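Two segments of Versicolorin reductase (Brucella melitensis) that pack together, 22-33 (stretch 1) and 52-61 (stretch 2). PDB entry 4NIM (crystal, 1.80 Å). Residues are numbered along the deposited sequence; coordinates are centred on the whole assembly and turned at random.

Stretch 1 (22-33) GSTQGLGAATAR
Stretch 2, residues 52-61: KGRAQAAGLE

A water bridges the two stretches, donating to Ser23 O and to Gln56 OE1, each at 2.8 Å. It fills a gap between two helices that run 10.7 Å apart at closest approach, with N-to-C directions only 21° from parallel and a signed crossing angle of -21°. The interface is small, 407 Å² summed over both sides.

Stretch 1 starts as a glycine-rich turn. Gly22 has phi/psi 66/37, Ser23 -110/14 and Thr24 -87/-7; Gln25 is extended at -174/177, and Gly26, at 62/-143, reverses the phi sign; from Leu27 to Arg33 phi and psi are helical. Positive phi by itself favours glycine at Gly22 and Gly26. Gly28 carries a steric rule: an ideal CB there would lie 2.1 Å from Gly22 O, so the turn folds back tightly over the first part of the helix. Backbone bonds run from Ala30 N to Gly26 O (3.0 Å) through Arg33 N to Ala29 O (2.9 Å), preceded by a weak one from Ala29 N to Gln25 O (3.3 Å). Thr31, chi1 m, also returns its OG1 to Leu27 O at 2.8 Å. Stretch 2 is helical throughout, with phi near -60° and psi between -40° and -51°.

The register is set at two places. Near the start, Thr24 CA lies 5.2 Å from Gly53 CA, the closer of the two backbone approaches, and Thr24 CG2 reaches Gly53 CA at 4.1 Å. Thr24 takes chi1 p, and its CB is 4.0 Å from Lys52 CB. An ideal CB on Gly53 would sit 4.1 Å from Thr24 CG2, so the coordinates show no clash there. At the far end, Arg33 CA is 6.3 Å from Leu60 CA.

Lys52 points toward stretch 1 and stretches out, with chi1 m and chi2 to chi4 all t. Gln25, p then t, starts sideways but brings its amide nearer, and Lys52 NZ donates to Gln25 OE1 at 3.0 Å. Both residues are exposed, so this bond lies at the solvent-facing margin.

Gln56 is the central residue, with 83 Å² covered. It points toward stretch 1 and folds as m, m with chi3 -36°. Its CG lies 3.8 Å from both Ser23 O and Thr24 O, while its OE1 lies 3.6 Å from Ala29 CB. Arg33, with chi1 to chi3 m, t, m and chi4 -86°, swings its guanidinium back along the helix to bring NH1 3.4 Å from Gln56 OE1, an oblique approach.

The apolar end depends on one leucine. Leu60, chi1 m and chi2 t, sets out sideways, yet its tip reaches the helix: CD1 is 4.0 Å from Ala32 CB, and CD2 lies 3.7 Å from both Ala32 C and Arg33 N. Ala32 points toward stretch 2, and its methyl meets CD1 while CD2 lies against the backbone.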

ATOM      1  N   GLY A  22       6.775  -0.086   2.754  1.00 21.60           N
ATOM      2  CA  GLY A  22       6.715   1.040   3.674  1.00 22.90           C
ATOM      3  C   GLY A  22       6.721   0.508   5.100  1.00 23.10           C
ATOM      4  O   GLY A  22       6.080   1.074   5.994  1.00 23.56           O
ATOM      5  N   SER A  23       7.488  -0.548   5.304  1.00 23.33           N
ATOM      6  CA  SER A  23       7.338  -1.400   6.473  1.00 23.22           C
ATOM      7  C   SER A  23       8.465  -1.334   7.492  1.00 26.61           C
ATOM      8  O   SER A  23       8.533  -2.186   8.406  1.00 27.37           O
ATOM      9  CB  SER A  23       7.054  -2.829   6.032  1.00 22.59           C
ATOM     10  OG  SER A  23       7.865  -3.209   4.931  1.00 22.18           O
ATOM     11  N   THR A  24       9.331  -0.335   7.387  1.00 28.60           N
ATOM     12  CA  THR A  24      10.351  -0.114   8.429  1.00 32.40           C
ATOM     13  C   THR A  24       9.824   0.761   9.577  1.00 34.07           C
ATOM     14  O   THR A  24      10.477   0.933  10.611  1.00 35.58           O
ATOM     15  CB  THR A  24      11.652   0.496   7.853  1.00 33.35           C
ATOM     16  OG1 THR A  24      11.411   1.792   7.297  1.00 35.41           O
ATOM     17  CG2 THR A  24      12.218  -0.378   6.766  1.00 33.75           C
ATOM     18  N   GLN A  25       8.623   1.290   9.389  1.00 35.56           N
ATOM     19  CA  GLN A  25       7.989   2.152  10.369  1.00 36.21           C
ATOM     20  C   GLN A  25       6.562   2.448   9.893  1.00 34.05           C
ATOM     21  O   GLN A  25       6.135   2.013   8.812  1.00 31.34           O
ATOM     22  CB  GLN A  25       8.784   3.435  10.496  1.00 39.46           C
ATOM     23  CG  GLN A  25       9.059   4.119   9.153  1.00 41.78           C
ATOM     24  CD  GLN A  25      10.055   5.251   9.290  1.00 47.62           C
ATOM     25  OE1 GLN A  25      10.631   5.465  10.360  1.00 50.50           O
ATOM     26  NE2 GLN A  25      10.265   5.991   8.207  1.00 51.69           N
ATOM     27  N   GLY A  26       5.830   3.180  10.716  1.00 33.59           N
ATOM     28  CA  GLY A  26       4.558   3.761  10.304  1.00 33.01           C
ATOM     29  C   GLY A  26       3.537   2.705   9.927  1.00 30.43           C
ATOM     30  O   GLY A  26       3.441   1.652  10.560  1.00 29.20           O
ATOM     31  N   LEU A  27       2.741   3.002   8.911  1.00 28.92           N
ATOM     32  CA  LEU A  27       1.618   2.121   8.589  1.00 27.29           C
ATOM     33  C   LEU A  27       2.049   0.735   8.110  1.00 24.87           C
ATOM     34  O   LEU A  27       1.440  -0.269   8.493  1.00 23.79           O
ATOM     35  CB  LEU A  27       0.697   2.783   7.572  1.00 26.57           C
ATOM     36  CG  LEU A  27      -0.418   1.920   6.972  1.00 25.95           C
ATOM     37  CD1 LEU A  27      -1.343   1.414   8.072  1.00 26.76           C
ATOM     38  CD2 LEU A  27      -1.188   2.724   5.915  1.00 26.16           C
ATOM     39  N   GLY A  28       3.097   0.666   7.303  1.00 23.44           N
ATOM     40  CA  GLY A  28       3.526  -0.628   6.790  1.00 23.10           C
ATOM     41  C   GLY A  28       4.000  -1.531   7.948  1.00 22.83           C
ATOM     42  O   GLY A  28       3.771  -2.741   7.946  1.00 22.30           O
ATOM     43  N   ALA A  29       4.657  -0.943   8.935  1.00 24.08           N
ATOM     44  CA  ALA A  29       5.154  -1.748  10.081  1.00 25.95           C
ATOM     45  C   ALA A  29       4.006  -2.207  10.952  1.00 26.04           C
ATOM     46  O   ALA A  29       3.988  -3.364  11.422  1.00 26.36           O
ATOM     47  CB  ALA A  29       6.124  -0.944  10.918  1.00 28.47           C
ATOM     48  N   ALA A  30       3.065  -1.296  11.202  1.00 27.00           N
ATOM     49  CA  ALA A  30       1.856  -1.637  11.939  1.00 27.36           C
ATOM     50  C   ALA A  30       1.099  -2.797  11.260  1.00 26.48           C
ATOM     51  O   ALA A  30       0.611  -3.742  11.936  1.00 24.71           O
ATOM     52  CB  ALA A  30       0.961  -0.416  12.094  1.00 27.83           C
ATOM     53  N   THR A  31       0.994  -2.706   9.936  1.00 25.04           N
ATOM     54  CA  THR A  31       0.348  -3.743   9.144  1.00 24.31           C
ATOM     55  C   THR A  31       1.103  -5.091   9.295  1.00 24.22           C
ATOM     56  O   THR A  31       0.479  -6.154   9.502  1.00 24.05           O
ATOM     57  CB  THR A  31       0.221  -3.297   7.653  1.00 23.94           C
ATOM     58  OG1 THR A  31      -0.520  -2.058   7.596  1.00 24.59           O
ATOM     59  CG2 THR A  31      -0.483  -4.337   6.845  1.00 22.87           C
ATOM     60  N   ALA A  32       2.435  -5.055   9.172  1.00 24.02           N
ATOM     61  CA  ALA A  32       3.234  -6.273   9.246  1.00 24.53           C
ATOM     62  C   ALA A  32       3.074  -6.908  10.650  1.00 25.52           C
ATOM     63  O   ALA A  32       2.817  -8.096  10.749  1.00 24.83           O
ATOM     64  CB  ALA A  32       4.721  -6.010   8.919  1.00 24.58           C
ATOM     65  N   ARG A  33       3.164  -6.088  11.693  1.00 26.74           N
ATOM     66  CA  ARG A  33       2.935  -6.544  13.061  1.00 28.83           C
ATOM     67  C   ARG A  33       1.573  -7.204  13.242  1.00 28.49           C
ATOM     68  O   ARG A  33       1.469  -8.290  13.836  1.00 27.35           O
ATOM     69  CB  ARG A  33       3.094  -5.389  14.063  1.00 32.81           C
ATOM     70  CG  ARG A  33       4.544  -4.980  14.285  1.00 37.49           C
ATOM     71  CD  ARG A  33       4.729  -4.210  15.604  1.00 42.34           C
ATOM     72  NE  ARG A  33       4.035  -2.936  15.476  1.00 46.35           N
ATOM     73  CZ  ARG A  33       4.560  -1.828  14.937  1.00 46.93           C
ATOM     74  NH1 ARG A  33       5.833  -1.817  14.526  1.00 50.09           N
ATOM     75  NH2 ARG A  33       3.818  -0.725  14.828  1.00 42.02           N
ATOM     76  N   LYS A  52      16.545  -0.050  10.987  1.00 42.12           N
ATOM     77  CA  LYS A  52      15.124  -0.181  11.286  1.00 41.20           C
ATOM     78  C   LYS A  52      14.585  -1.477  10.699  1.00 37.86           C
ATOM     79  O   LYS A  52      13.790  -2.175  11.330  1.00 35.45           O
ATOM     80  CB  LYS A  52      14.342   1.011  10.728  1.00 43.69           C
ATOM     81  CG  LYS A  52      14.533   2.306  11.506  1.00 48.13           C
ATOM     82  CD  LYS A  52      13.946   3.493  10.759  1.00 50.80           C
ATOM     83  CE  LYS A  52      13.674   4.661  11.697  1.00 54.73           C
ATOM     84  NZ  LYS A  52      13.494   5.915  10.914  1.00 57.69           N
ATOM     85  N   GLY A  53      15.031  -1.818   9.488  1.00 37.01           N
ATOM     86  CA  GLY A  53      14.577  -3.044   8.836  1.00 34.88           C
ATOM     87  C   GLY A  53      14.928  -4.278   9.639  1.00 35.82           C
ATOM     88  O   GLY A  53      14.057  -5.116   9.905  1.00 34.91           O
ATOM     89  N   ARG A  54      16.207  -4.385  10.020  1.00 37.80           N
ATOM     90  CA  ARG A  54      16.693  -5.481  10.867  1.00 37.93           C
ATOM     91  C   ARG A  54      15.896  -5.527  12.168  1.00 37.29           C
ATOM     92  O   ARG A  54      15.428  -6.575  12.550  1.00 38.00           O
ATOM     93  CB  ARG A  54      18.206  -5.358  11.140  1.00 40.19           C
ATOM     94  N   ALA A  55      15.697  -4.378  12.811  1.00 38.22           N
ATOM     95  CA  ALA A  55      14.935  -4.312  14.064  1.00 38.27           C
ATOM     96  C   ALA A  55      13.492  -4.795  13.867  1.00 36.84           C
ATOM     97  O   ALA A  55      13.003  -5.628  14.620  1.00 35.74           O
ATOM     98  CB  ALA A  55      14.963  -2.908  14.654  1.00 38.63           C
ATOM     99  N   GLN A  56      12.816  -4.323  12.833  1.00 35.05           N
ATOM    100  CA  GLN A  56      11.453  -4.818  12.578  1.00 33.83           C
ATOM    101  C   GLN A  56      11.396  -6.307  12.304  1.00 31.98           C
ATOM    102  O   GLN A  56      10.456  -6.975  12.761  1.00 31.52           O
ATOM    103  CB  GLN A  56      10.752  -4.099  11.413  1.00 32.99           C
ATOM    104  CG  GLN A  56      10.311  -2.685  11.715  1.00 35.29           C
ATOM    105  CD  GLN A  56       9.107  -2.557  12.660  1.00 35.47           C
ATOM    106  OE1 GLN A  56       8.167  -3.348  12.651  1.00 37.71           O
ATOM    107  NE2 GLN A  56       9.144  -1.540  13.470  1.00 37.84           N
ATOM    108  N   ALA A  57      12.349  -6.822  11.523  1.00 31.26           N
ATOM    109  CA  ALA A  57      12.314  -8.248  11.192  1.00 30.69           C
ATOM    110  C   ALA A  57      12.422  -9.084  12.470  1.00 31.58           C
ATOM    111  O   ALA A  57      11.667 -10.014  12.647  1.00 30.91           O
ATOM    112  CB  ALA A  57      13.401  -8.628  10.201  1.00 30.50           C
ATOM    113  N   ALA A  58      13.336  -8.722  13.359  1.00 34.40           N
ATOM    114  CA  ALA A  58      13.526  -9.487  14.629  1.00 36.21           C
ATOM    115  C   ALA A  58      12.240  -9.393  15.463  1.00 36.97           C
ATOM    116  O   ALA A  58      11.749 -10.395  15.980  1.00 37.38           O
ATOM    117  CB  ALA A  58      14.725  -8.973  15.409  1.00 37.25           C
ATOM    118  N   GLY A  59      11.646  -8.201  15.503  1.00 36.17           N
ATOM    119  CA  GLY A  59      10.342  -8.030  16.123  1.00 35.46           C
ATOM    120  C   GLY A  59       9.254  -8.906  15.524  1.00 33.84           C
ATOM    121  O   GLY A  59       8.424  -9.432  16.248  1.00 33.83           O
ATOM    122  N   LEU A  60       9.218  -9.047  14.197  1.00 33.35           N
ATOM    123  CA  LEU A  60       8.205  -9.903  13.569  1.00 31.52           C
ATOM    124  C   LEU A  60       8.425 -11.392  13.917  1.00 31.48           C
ATOM    125  O   LEU A  60       7.468 -12.146  14.154  1.00 29.96           O
ATOM    126  CB  LEU A  60       8.192  -9.709  12.059  1.00 31.04           C
ATOM    127  CG  LEU A  60       7.708  -8.333  11.602  1.00 30.16           C
ATOM    128  CD1 LEU A  60       7.874  -8.112  10.106  1.00 30.13           C
ATOM    129  CD2 LEU A  60       6.259  -8.093  12.024  1.00 29.83           C
ATOM    130  N   GLU A  61       9.680 -11.804  13.937  1.00 35.41           N
ATOM    131  CA  GLU A  61      10.015 -13.175  14.309  1.00 37.28           C
ATOM    132  C   GLU A  61       9.534 -13.476  15.732  1.00 37.72           C
ATOM    133  O   GLU A  61       9.002 -14.545  15.969  1.00 37.77           O
ATOM    134  CB  GLU A  61      11.520 -13.445  14.139  1.00 38.68           C
ATOM    135  CG  GLU A  61      12.006 -13.322  12.684  1.00 39.36           C
ATOM    136  CD  GLU A  61      12.128 -14.654  11.949  1.00 40.37           C
ATOM    137  OE1 GLU A  61      11.901 -15.708  12.595  1.00 43.11           O
ATOM    138  OE2 GLU A  61      12.439 -14.665  10.731  1.00 37.32           O
TER
HETATM  139  O   HOH W   1       7.498  -4.253  10.038  1.00 35.50           O